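Local structure of replication protein B (Plasmid RSF1010, 3H20) at residues 5-13 against 143-151; 88-99 against 167-178. The protein acts as the primase of plasmid RSF1010, making the primers from which its DNA is copied in leading-strand mode. One frame throughout, in Å; residues are numbered along the deposited sequence.

Contact 1: 5-13 against 143-151; sequences RTLQAIGRQ and YGRLAGFTN. With DPO (diphosphate), chain E.
The N-terminal helix 6-17 lies against the loop that carries the chain from edge strand 144-145 into the diphosphate pocket, and Q13 holds that loop by both ends of its amide. Its OE1 accepts from A147 N at 2.8 Å. NE2 gives a straight bond to R145 O at 3.2 Å, in the plane of Q13's own amide though tilted from the R145 carbonyl plane. CG stands opposite the backbone N (chi1 -180°) and the chain runs on extended, which carries the amide clear of the helix. With a leucine here, A147 N and R145 O would probably be left without their side-chain partner.

Strand 144-145 is outermost in an antiparallel sheet, G144 and L146 pairing with I63 and V61 of strand 59-65, and the helix packs where the chain leaves that sheet. A9 and A147 meet through their small methyls, while I10 CG1 packs on L146 CD2 at 4.0 Å and covers A147 O, buried without a hydrogen-bond partner. I10 CD1 reaches F149 CZ at 3.7 Å, the side chains crossing at about a right angle. T6 CG2 lies 4.1 Å above one face of that ring, towards its rim. T6 OG1 donates to a lone pair of G148 O at 2.7 Å, in the carbonyl plane. Glycine suits position 148: phi is 104°, and a CB would press on T6 CG2 and A147 O.

The ends of R145 and N151 lie at the diphosphate, remote from the helix. R145 NH1 bonds DPO O4 at 3.0 Å, while NH2 forms a salt bridge with D60. N151 ND2 donates to DPO O7 at 2.7 Å; Y62 and K153 complete the site.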
loop_
_atom_site.group_PDB
_atom_site.type_symbol
_atom_site.label_atom_id
_atom_site.label_comp_id
_atom_site.label_asym_id
_atom_site.label_seq_id
_atom_site.Cartn_x
_atom_site.Cartn_y
_atom_site.Cartn_z
ATOM N N ARG A 5 3.842 33.650 19.822
ATOM C CA ARG A 5 4.027 32.229 20.225
ATOM C C ARG A 5 4.108 31.287 19.037
ATOM O O ARG A 5 4.744 30.243 19.143
ATOM C CB ARG A 5 2.944 31.767 21.211
ATOM N N THR A 6 3.480 31.653 17.920
ATOM C CA THR A 6 3.523 30.842 16.699
ATOM C C THR A 6 4.965 30.608 16.231
ATOM O O THR A 6 5.372 29.463 15.986
ATOM C CB THR A 6 2.680 31.469 15.553
ATOM O OG1 THR A 6 1.288 31.395 15.892
ATOM C CG2 THR A 6 2.908 30.721 14.228
ATOM N N LEU A 7 5.725 31.698 16.103
ATOM C CA LEU A 7 7.123 31.642 15.668
ATOM C C LEU A 7 7.952 30.743 16.585
ATOM O O LEU A 7 8.711 29.879 16.124
ATOM C CB LEU A 7 7.707 33.067 15.645
ATOM C CG LEU A 7 8.594 33.611 14.521
ATOM C CD1 LEU A 7 8.299 33.050 13.132
ATOM C CD2 LEU A 7 8.493 35.134 14.491
ATOM N N GLN A 8 7.806 30.954 17.890
ATOM C CA GLN A 8 8.515 30.161 18.882
ATOM C C GLN A 8 8.140 28.666 18.809
ATOM O O GLN A 8 9.009 27.784 18.927
ATOM C CB GLN A 8 8.276 30.733 20.288
ATOM C CG GLN A 8 8.921 32.130 20.524
ATOM C CD GLN A 8 8.240 33.283 19.774
ATOM O OE1 GLN A 8 7.055 33.219 19.428
ATOM N NE2 GLN A 8 8.996 34.350 19.525
ATOM N N ALA A 9 6.858 28.372 18.606
ATOM C CA ALA A 9 6.418 26.975 18.501
ATOM C C ALA A 9 6.984 26.295 17.254
ATOM O O ALA A 9 7.456 25.152 17.318
ATOM C CB ALA A 9 4.887 26.878 18.508
ATOM N N ILE A 10 6.907 26.982 16.117
ATOM C CA ILE A 10 7.460 26.452 14.862
ATOM C C ILE A 10 8.960 26.168 15.045
ATOM O O ILE A 10 9.435 25.075 14.730
ATOM C CB ILE A 10 7.217 27.422 13.671
ATOM C CG1 ILE A 10 5.725 27.503 13.339
ATOM C CG2 ILE A 10 8.003 26.974 12.398
ATOM C CD1 ILE A 10 5.340 28.730 12.442
ATOM N N GLY A 11 9.684 27.155 15.565
ATOM C CA GLY A 11 11.121 27.023 15.837
ATOM C C GLY A 11 11.483 25.819 16.701
ATOM O O GLY A 11 12.403 25.077 16.360
ATOM N N ARG A 12 10.774 25.633 17.820
ATOM C CA ARG A 12 10.976 24.452 18.679
ATOM C C ARG A 12 10.617 23.134 18.002
ATOM O O ARG A 12 11.328 22.148 18.188
ATOM C CB ARG A 12 10.197 24.553 19.994
ATOM C CG ARG A 12 10.726 25.589 20.957
ATOM C CD ARG A 12 9.842 25.694 22.205
ATOM N NE ARG A 12 10.350 26.752 23.077
ATOM C CZ ARG A 12 9.823 27.110 24.247
ATOM N NH1 ARG A 12 8.738 26.507 24.726
ATOM N NH2 ARG A 12 10.392 28.082 24.948
ATOM N N GLN A 13 9.524 23.117 17.228
ATOM C CA GLN A 13 9.101 21.896 16.517
ATOM C C GLN A 13 10.122 21.466 15.453
ATOM O O GLN A 13 10.501 20.290 15.395
ATOM C CB GLN A 13 7.681 22.024 15.921
ATOM C CG GLN A 13 7.195 20.750 15.165
ATOM C CD GLN A 13 5.692 20.705 14.856
ATOM O OE1 GLN A 13 4.891 21.493 15.386
ATOM N NE2 GLN A 13 5.295 19.736 14.014
ATOM N N TYR A 143 1.594 13.207 6.646
ATOM C CA TYR A 143 1.670 14.562 7.188
ATOM C C TYR A 143 1.208 14.576 8.648
ATOM O O TYR A 143 0.188 13.968 8.987
ATOM C CB TYR A 143 0.786 15.509 6.366
ATOM C CG TYR A 143 1.478 16.252 5.240
ATOM C CD1 TYR A 143 2.562 17.086 5.492
ATOM C CD2 TYR A 143 1.020 16.150 3.928
ATOM C CE1 TYR A 143 3.190 17.792 4.469
ATOM C CE2 TYR A 143 1.641 16.858 2.890
ATOM C CZ TYR A 143 2.731 17.674 3.177
ATOM O OH TYR A 143 3.343 18.387 2.159
ATOM N N GLY A 144 1.958 15.268 9.498
ATOM C CA GLY A 144 1.450 15.699 10.787
ATOM C C GLY A 144 1.084 17.169 10.805
ATOM O O GLY A 144 1.273 17.878 9.816
ATOM N N ARG A 145 0.556 17.630 11.934
ATOM C CA ARG A 145 0.203 19.035 12.097
ATOM C C ARG A 145 1.408 19.859 12.536
ATOM O O ARG A 145 2.235 19.398 13.324
ATOM C CB ARG A 145 -0.935 19.187 13.110
ATOM C CG ARG A 145 -2.251 18.577 12.660
ATOM C CD ARG A 145 -2.831 19.327 11.471
ATOM N NE ARG A 145 -4.268 19.112 11.334
ATOM C CZ ARG A 145 -5.172 20.086 11.323
ATOM N NH1 ARG A 145 -6.460 19.796 11.194
ATOM N NH2 ARG A 145 -4.789 21.350 11.439
ATOM N N LEU A 146 1.502 21.081 12.022
ATOM C CA LEU A 146 2.487 22.042 12.504
ATOM C C LEU A 146 1.907 22.918 13.609
ATOM O O LEU A 146 0.845 23.520 13.443
ATOM C CB LEU A 146 2.994 22.913 11.354
ATOM C CG LEU A 146 4.062 23.950 11.707
ATOM C CD1 LEU A 146 5.385 23.272 12.032
ATOM C CD2 LEU A 146 4.234 24.953 10.578
ATOM N N ALA A 147 2.609 22.987 14.734
ATOM C CA ALA A 147 2.143 23.754 15.884
ATOM C C ALA A 147 2.127 25.248 15.579
ATOM O O ALA A 147 2.901 25.731 14.752
ATOM C CB ALA A 147 3.010 23.467 17.099
ATOM N N GLY A 148 1.243 25.975 16.254
ATOM C CA GLY A 148 1.204 27.444 16.145
ATOM C C GLY A 148 0.057 27.974 15.296
ATOM O O GLY A 148 -0.023 29.186 15.031
ATOM N N PHE A 149 -0.820 27.065 14.868
ATOM C CA PHE A 149 -1.914 27.373 13.942
ATOM C C PHE A 149 -3.237 26.812 14.457
ATOM O O PHE A 149 -3.255 25.882 15.265
ATOM C CB PHE A 149 -1.596 26.812 12.538
ATOM C CG PHE A 149 -0.360 27.401 11.925
ATOM C CD1 PHE A 149 -0.397 28.663 11.319
ATOM C CD2 PHE A 149 0.857 26.728 12.001
ATOM C CE1 PHE A 149 0.757 29.229 10.776
ATOM C CE2 PHE A 149 2.014 27.286 11.465
ATOM C CZ PHE A 149 1.963 28.538 10.847
ATOM N N THR A 150 -4.346 27.388 14.010
ATOM C CA THR A 150 -5.659 26.863 14.367
ATOM C C THR A 150 -6.010 25.635 13.524
ATOM O O THR A 150 -5.671 25.572 12.339
ATOM C CB THR A 150 -6.766 27.906 14.171
ATOM O OG1 THR A 150 -6.679 28.425 12.838
ATOM C CG2 THR A 150 -6.612 29.048 15.156
ATOM N N ASN A 151 -6.680 24.669 14.156
ATOM C CA ASN A 151 -7.245 23.499 13.486
ATOM C C ASN A 151 -8.583 23.908 12.866
ATOM O O ASN A 151 -9.557 24.163 13.580
ATOM C CB ASN A 151 -7.421 22.356 14.501
ATOM C CG ASN A 151 -7.817 21.026 13.855
ATOM O OD1 ASN A 151 -8.639 20.978 12.940
ATOM N ND2 ASN A 151 -7.256 19.932 14.368
HETATM P P1 DPO E . -6.207 15.912 10.082
HETATM O O1 DPO E . -6.981 14.501 10.155
HETATM O O2 DPO E . -6.371 16.470 8.690
HETATM O O3 DPO E . -4.814 15.710 10.640
HETATM O O4 DPO E . -7.065 16.833 11.100
HETATM P P2 DPO E . -7.396 16.384 12.618
HETATM O O5 DPO E . -8.331 15.206 12.477
HETATM O O6 DPO E . -6.038 16.066 13.211
HETATM O O7 DPO E . -8.063 17.596 13.216
#

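Contact 2: 88-99 against 167-178; sequences KAEGREPALVVE and LLRESKGKTATA. With SO4 (sulfate ion), chain B.
V97 faces both R169 and E170 in a classic beta bulge, where strands 96-99 and 167-170 pair antiparallel. V97 O takes a bond from R169 N at 2.8 Å and a weak one from E170 N, while V97 N donates to E170 O. Beyond the bulge, E99 and L167 bond each other through both backbone N-H groups. The packing here is close: the CG2 branch of V97 lies against the aliphatic part of E170, 3.4 Å from its CG, and V98 CG2, on the other face, meets L168 CD1 at 3.9 Å.

Towards solvent, salt bridges take over. Exposed R169 folds over buried E99 so that NE meets E99 OE1 at 2.7 Å, nearly along the C-O axis, with the two flat groups turned 50° apart; E99 OE2 goes to K103 N. E170 starts from the crowded position (chi1 67°) but then extends, and its OE1 receives NZ of its exposed partner K88 at 2.8 Å on the syn lone pair. Two waters each donate to both E170 OE2 and P94 O.

Past the strands, the loops hold together mainly by polar bonds. G91, whose positive phi ends helix 81-89 in a Schellman motif, offers its O to A178 N at 2.8 Å, right before helix 179-206. The E93 carboxylate takes T177 N on OE1 and T177 OG1 on OE2, the latter at 2.7 Å.

The salt bridge from K88, with K172 NZ 5.2 Å from K88 NZ, would probably keep the E170 carboxylate ionised; the water that accepts from both lysines probably eases the repulsion between them.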
loop_
_atom_site.group_PDB
_atom_site.type_symbol
_atom_site.label_atom_id
_atom_site.label_comp_id
_atom_site.label_asym_id
_atom_site.label_seq_id
_atom_site.Cartn_x
_atom_site.Cartn_y
_atom_site.Cartn_z
ATOM N N LYS A 88 6.051 6.022 26.638
ATOM C CA LYS A 88 7.236 6.394 27.423
ATOM C C LYS A 88 7.755 5.257 28.319
ATOM O O LYS A 88 8.972 5.033 28.395
ATOM C CB LYS A 88 6.959 7.645 28.261
ATOM C CG LYS A 88 6.822 8.932 27.441
ATOM C CD LYS A 88 6.439 10.111 28.349
ATOM C CE LYS A 88 6.210 11.379 27.544
ATOM N NZ LYS A 88 5.934 12.535 28.453
ATOM N N ALA A 89 6.841 4.544 28.986
ATOM C CA ALA A 89 7.209 3.483 29.931
ATOM C C ALA A 89 7.703 2.210 29.233
ATOM O O ALA A 89 8.208 1.285 29.882
ATOM C CB ALA A 89 6.029 3.159 30.857
ATOM N N GLU A 90 7.542 2.179 27.913
ATOM C CA GLU A 90 7.936 1.054 27.068
ATOM C C GLU A 90 9.108 1.392 26.128
ATOM O O GLU A 90 9.450 0.608 25.236
ATOM C CB GLU A 90 6.722 0.556 26.264
ATOM C CG GLU A 90 5.634 -0.069 27.170
ATOM C CD GLU A 90 4.287 -0.301 26.481
ATOM O OE1 GLU A 90 4.195 -0.222 25.237
ATOM O OE2 GLU A 90 3.306 -0.576 27.206
ATOM N N GLY A 91 9.742 2.541 26.344
ATOM C CA GLY A 91 10.896 2.923 25.526
ATOM C C GLY A 91 10.553 3.451 24.138
ATOM O O GLY A 91 11.430 3.543 23.269
ATOM N N ARG A 92 9.289 3.817 23.930
ATOM C CA ARG A 92 8.859 4.512 22.700
ATOM C C ARG A 92 8.665 6.010 23.000
ATOM O O ARG A 92 7.634 6.602 22.639
ATOM C CB ARG A 92 7.559 3.913 22.142
ATOM C CG ARG A 92 7.715 2.575 21.377
ATOM C CD ARG A 92 8.020 1.391 22.302
ATOM N NE ARG A 92 7.745 0.129 21.603
ATOM C CZ ARG A 92 8.323 -1.038 21.882
ATOM N NH1 ARG A 92 9.220 -1.138 22.871
ATOM N NH2 ARG A 92 7.992 -2.111 21.169
ATOM N N GLU A 93 9.651 6.609 23.661
ATOM C CA GLU A 93 9.565 8.020 24.075
ATOM C C GLU A 93 9.457 8.899 22.822
ATOM O O GLU A 93 10.259 8.750 21.894
ATOM C CB GLU A 93 10.800 8.464 24.887
ATOM C CG GLU A 93 11.100 7.663 26.163
ATOM C CD GLU A 93 12.061 6.491 25.935
ATOM O OE1 GLU A 93 12.179 5.992 24.789
ATOM O OE2 GLU A 93 12.704 6.071 26.918
ATOM N N PRO A 94 8.479 9.799 22.806
ATOM C CA PRO A 94 8.312 10.735 21.689
ATOM C C PRO A 94 9.488 11.700 21.579
ATOM O O PRO A 94 10.001 12.165 22.597
ATOM C CB PRO A 94 7.040 11.498 22.065
ATOM C CG PRO A 94 6.268 10.541 22.902
ATOM C CD PRO A 94 7.289 9.755 23.674
ATOM N N ALA A 95 9.906 11.994 20.353
ATOM C CA ALA A 95 10.832 13.091 20.101
ATOM C C ALA A 95 10.123 14.438 20.160
ATOM O O ALA A 95 10.732 15.459 20.480
ATOM C CB ALA A 95 11.518 12.908 18.755
ATOM N N LEU A 96 8.831 14.435 19.848
ATOM C CA LEU A 96 7.969 15.575 20.140
ATOM C C LEU A 96 6.504 15.157 20.200
ATOM O O LEU A 96 6.110 14.155 19.604
ATOM C CB LEU A 96 8.161 16.673 19.091
ATOM C CG LEU A 96 7.945 16.263 17.633
ATOM C CD1 LEU A 96 7.299 17.393 16.847
ATOM C CD2 LEU A 96 9.258 15.841 16.994
ATOM N N VAL A 97 5.702 15.933 20.922
ATOM C CA VAL A 97 4.259 15.676 21.014
ATOM C C VAL A 97 3.501 16.943 20.624
ATOM O O VAL A 97 3.819 18.036 21.100
ATOM C CB VAL A 97 3.847 15.243 22.457
ATOM C CG1 VAL A 97 2.314 15.037 22.576
ATOM C CG2 VAL A 97 4.574 13.959 22.874
ATOM N N VAL A 98 2.492 16.775 19.767
ATOM C CA VAL A 98 1.638 17.861 19.311
ATOM C C VAL A 98 0.177 17.553 19.675
ATOM O O VAL A 98 -0.332 16.459 19.390
ATOM C CB VAL A 98 1.815 18.086 17.777
ATOM C CG1 VAL A 98 0.711 18.983 17.203
ATOM C CG2 VAL A 98 3.219 18.687 17.461
ATOM N N GLU A 99 -0.482 18.504 20.330
ATOM C CA GLU A 99 -1.916 18.396 20.617
ATOM C C GLU A 99 -2.680 19.025 19.450
ATOM O O GLU A 99 -2.594 20.231 19.218
ATOM C CB GLU A 99 -2.262 19.091 21.937
ATOM C CG GLU A 99 -3.713 18.844 22.443
ATOM C CD GLU A 99 -3.899 19.202 23.925
ATOM O OE1 GLU A 99 -3.051 19.937 24.476
ATOM O OE2 GLU A 99 -4.906 18.763 24.540
ATOM N N LEU A 167 -1.028 22.745 19.468
ATOM C CA LEU A 167 -0.003 23.120 20.460
ATOM C C LEU A 167 1.160 22.144 20.501
ATOM O O LEU A 167 0.945 20.936 20.441
ATOM C CB LEU A 167 -0.623 23.207 21.857
ATOM C CG LEU A 167 -1.838 24.142 21.976
ATOM C CD1 LEU A 167 -2.569 23.932 23.298
ATOM C CD2 LEU A 167 -1.455 25.599 21.794
ATOM N N LEU A 168 2.382 22.669 20.625
ATOM C CA LEU A 168 3.556 21.825 20.879
ATOM C C LEU A 168 3.672 21.551 22.377
ATOM O O LEU A 168 3.969 22.453 23.149
ATOM C CB LEU A 168 4.843 22.499 20.379
ATOM C CG LEU A 168 6.127 21.658 20.415
ATOM C CD1 LEU A 168 6.072 20.511 19.401
ATOM C CD2 LEU A 168 7.340 22.567 20.151
ATOM N N ARG A 169 3.458 20.302 22.776
ATOM C CA ARG A 169 3.383 19.936 24.204
ATOM C C ARG A 169 4.721 19.491 24.800
ATOM O O ARG A 169 4.998 19.726 25.981
ATOM C CB ARG A 169 2.308 18.858 24.430
ATOM C CG ARG A 169 0.882 19.365 24.225
ATOM C CD ARG A 169 0.675 20.685 24.961
ATOM N NE ARG A 169 -0.711 20.919 25.336
ATOM C CZ ARG A 169 -1.168 22.045 25.882
ATOM N NH1 ARG A 169 -0.341 23.066 26.110
ATOM N NH2 ARG A 169 -2.459 22.153 26.206
ATOM N N GLU A 170 5.530 18.820 23.991
ATOM C CA GLU A 170 6.911 18.493 24.380
ATOM C C GLU A 170 7.789 18.343 23.138
ATOM O O GLU A 170 7.278 18.134 22.035
ATOM C CB GLU A 170 6.994 17.289 25.333
ATOM C CG GLU A 170 6.613 15.964 24.780
ATOM C CD GLU A 170 6.849 14.846 25.795
ATOM O OE1 GLU A 170 5.939 14.597 26.624
ATOM O OE2 GLU A 170 7.948 14.237 25.768
ATOM N N SER A 171 9.097 18.492 23.314
ATOM C CA SER A 171 10.002 18.601 22.166
ATOM C C SER A 171 11.448 18.274 22.541
ATOM O O SER A 171 12.372 19.025 22.210
ATOM C CB SER A 171 9.887 20.007 21.545
ATOM O OG SER A 171 10.258 21.006 22.476
ATOM N N LYS A 172 11.630 17.150 23.230
ATOM C CA LYS A 172 12.946 16.720 23.717
ATOM C C LYS A 172 13.928 16.392 22.595
ATOM O O LYS A 172 15.121 16.658 22.731
ATOM C CB LYS A 172 12.812 15.517 24.642
ATOM C CG LYS A 172 12.236 15.831 26.019
ATOM C CD LYS A 172 11.893 14.539 26.754
ATOM C CE LYS A 172 11.326 14.826 28.135
ATOM N NZ LYS A 172 11.053 13.549 28.872
ATOM N N GLY A 173 13.428 15.790 21.512
ATOM C CA GLY A 173 14.236 15.566 20.300
ATOM C C GLY A 173 15.178 14.366 20.342
ATOM O O GLY A 173 15.966 14.153 19.411
ATOM N N LYS A 174 15.098 13.578 21.408
ATOM C CA LYS A 174 16.030 12.468 21.613
ATOM C C LYS A 174 15.529 11.168 21.005
ATOM O O LYS A 174 14.322 10.916 20.966
ATOM C CB LYS A 174 16.256 12.227 23.105
ATOM C CG LYS A 174 17.104 13.274 23.807
ATOM C CD LYS A 174 17.537 12.758 25.180
ATOM C CE LYS A 174 18.634 11.690 25.062
ATOM N NZ LYS A 174 18.506 10.607 26.090
ATOM N N THR A 175 16.465 10.319 20.584
ATOM C CA THR A 175 16.122 8.982 20.080
ATOM C C THR A 175 15.422 8.163 21.167
ATOM O O THR A 175 15.829 8.198 22.318
ATOM C CB THR A 175 17.392 8.255 19.589
ATOM O OG1 THR A 175 18.019 9.043 18.565
ATOM C CG2 THR A 175 17.064 6.880 19.047
ATOM N N ALA A 176 14.361 7.436 20.800
ATOM C CA ALA A 176 13.662 6.556 21.751
ATOM C C ALA A 176 14.610 5.466 22.267
ATOM O O ALA A 176 15.482 5.010 21.525
ATOM C CB ALA A 176 12.440 5.930 21.096
ATOM N N THR A 177 14.462 5.073 23.537
ATOM C CA THR A 177 15.254 3.950 24.096
ATOM C C THR A 177 15.167 2.680 23.222
ATOM O O THR A 177 16.178 2.010 22.989
ATOM C CB THR A 177 14.816 3.616 25.544
ATOM O OG1 THR A 177 14.972 4.777 26.372
ATOM C CG2 THR A 177 15.656 2.473 26.131
ATOM N N ALA A 178 13.959 2.387 22.735
ATOM C CA ALA A 178 13.687 1.209 21.905
ATOM C C ALA A 178 13.960 1.418 20.422
ATOM O O ALA A 178 13.669 0.536 19.614
ATOM C CB ALA A 178 12.240 0.740 22.104
HETATM S S SO4 B . 19.850 11.192 20.627
HETATM O O1 SO4 B . 19.012 10.629 21.681
HETATM O O2 SO4 B . 20.840 10.200 20.223
HETATM O O3 SO4 B . 19.030 11.571 19.478
HETATM O O4 SO4 B . 20.528 12.383 21.131
HETATM O O HOH W 1 8.085 13.116 29.915
HETATM O O HOH W 2 12.036 9.626 19.958
HETATM O O HOH W 3 9.509 14.914 23.447
HETATM O O HOH W 4 9.199 11.874 25.381
HETATM O O HOH W 5 12.841 12.186 23.081
#

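Contacts 1 and 2, with centres about 16 Å apart, meet where L168 packs against both segments of contact 1: its CD2 is 3.5 Å from R12 CB, and its backbone N is 3.7 Å from A147 CB. L96 adds to this seam, with CD1 3.8 Å from Q13 CG. The chain also ties them: residues 143-151 lead towards strand 167-170, and G148 and F149 bond the backbone of V166 just before it. The diphosphate is bound directly from contact 1, whereas contact 2 approaches it with the side chain of V98, about 8 Å away between nearest atoms. N151 ND2, besides donating to the diphosphate, bonds T100 O, one residue past contact 2.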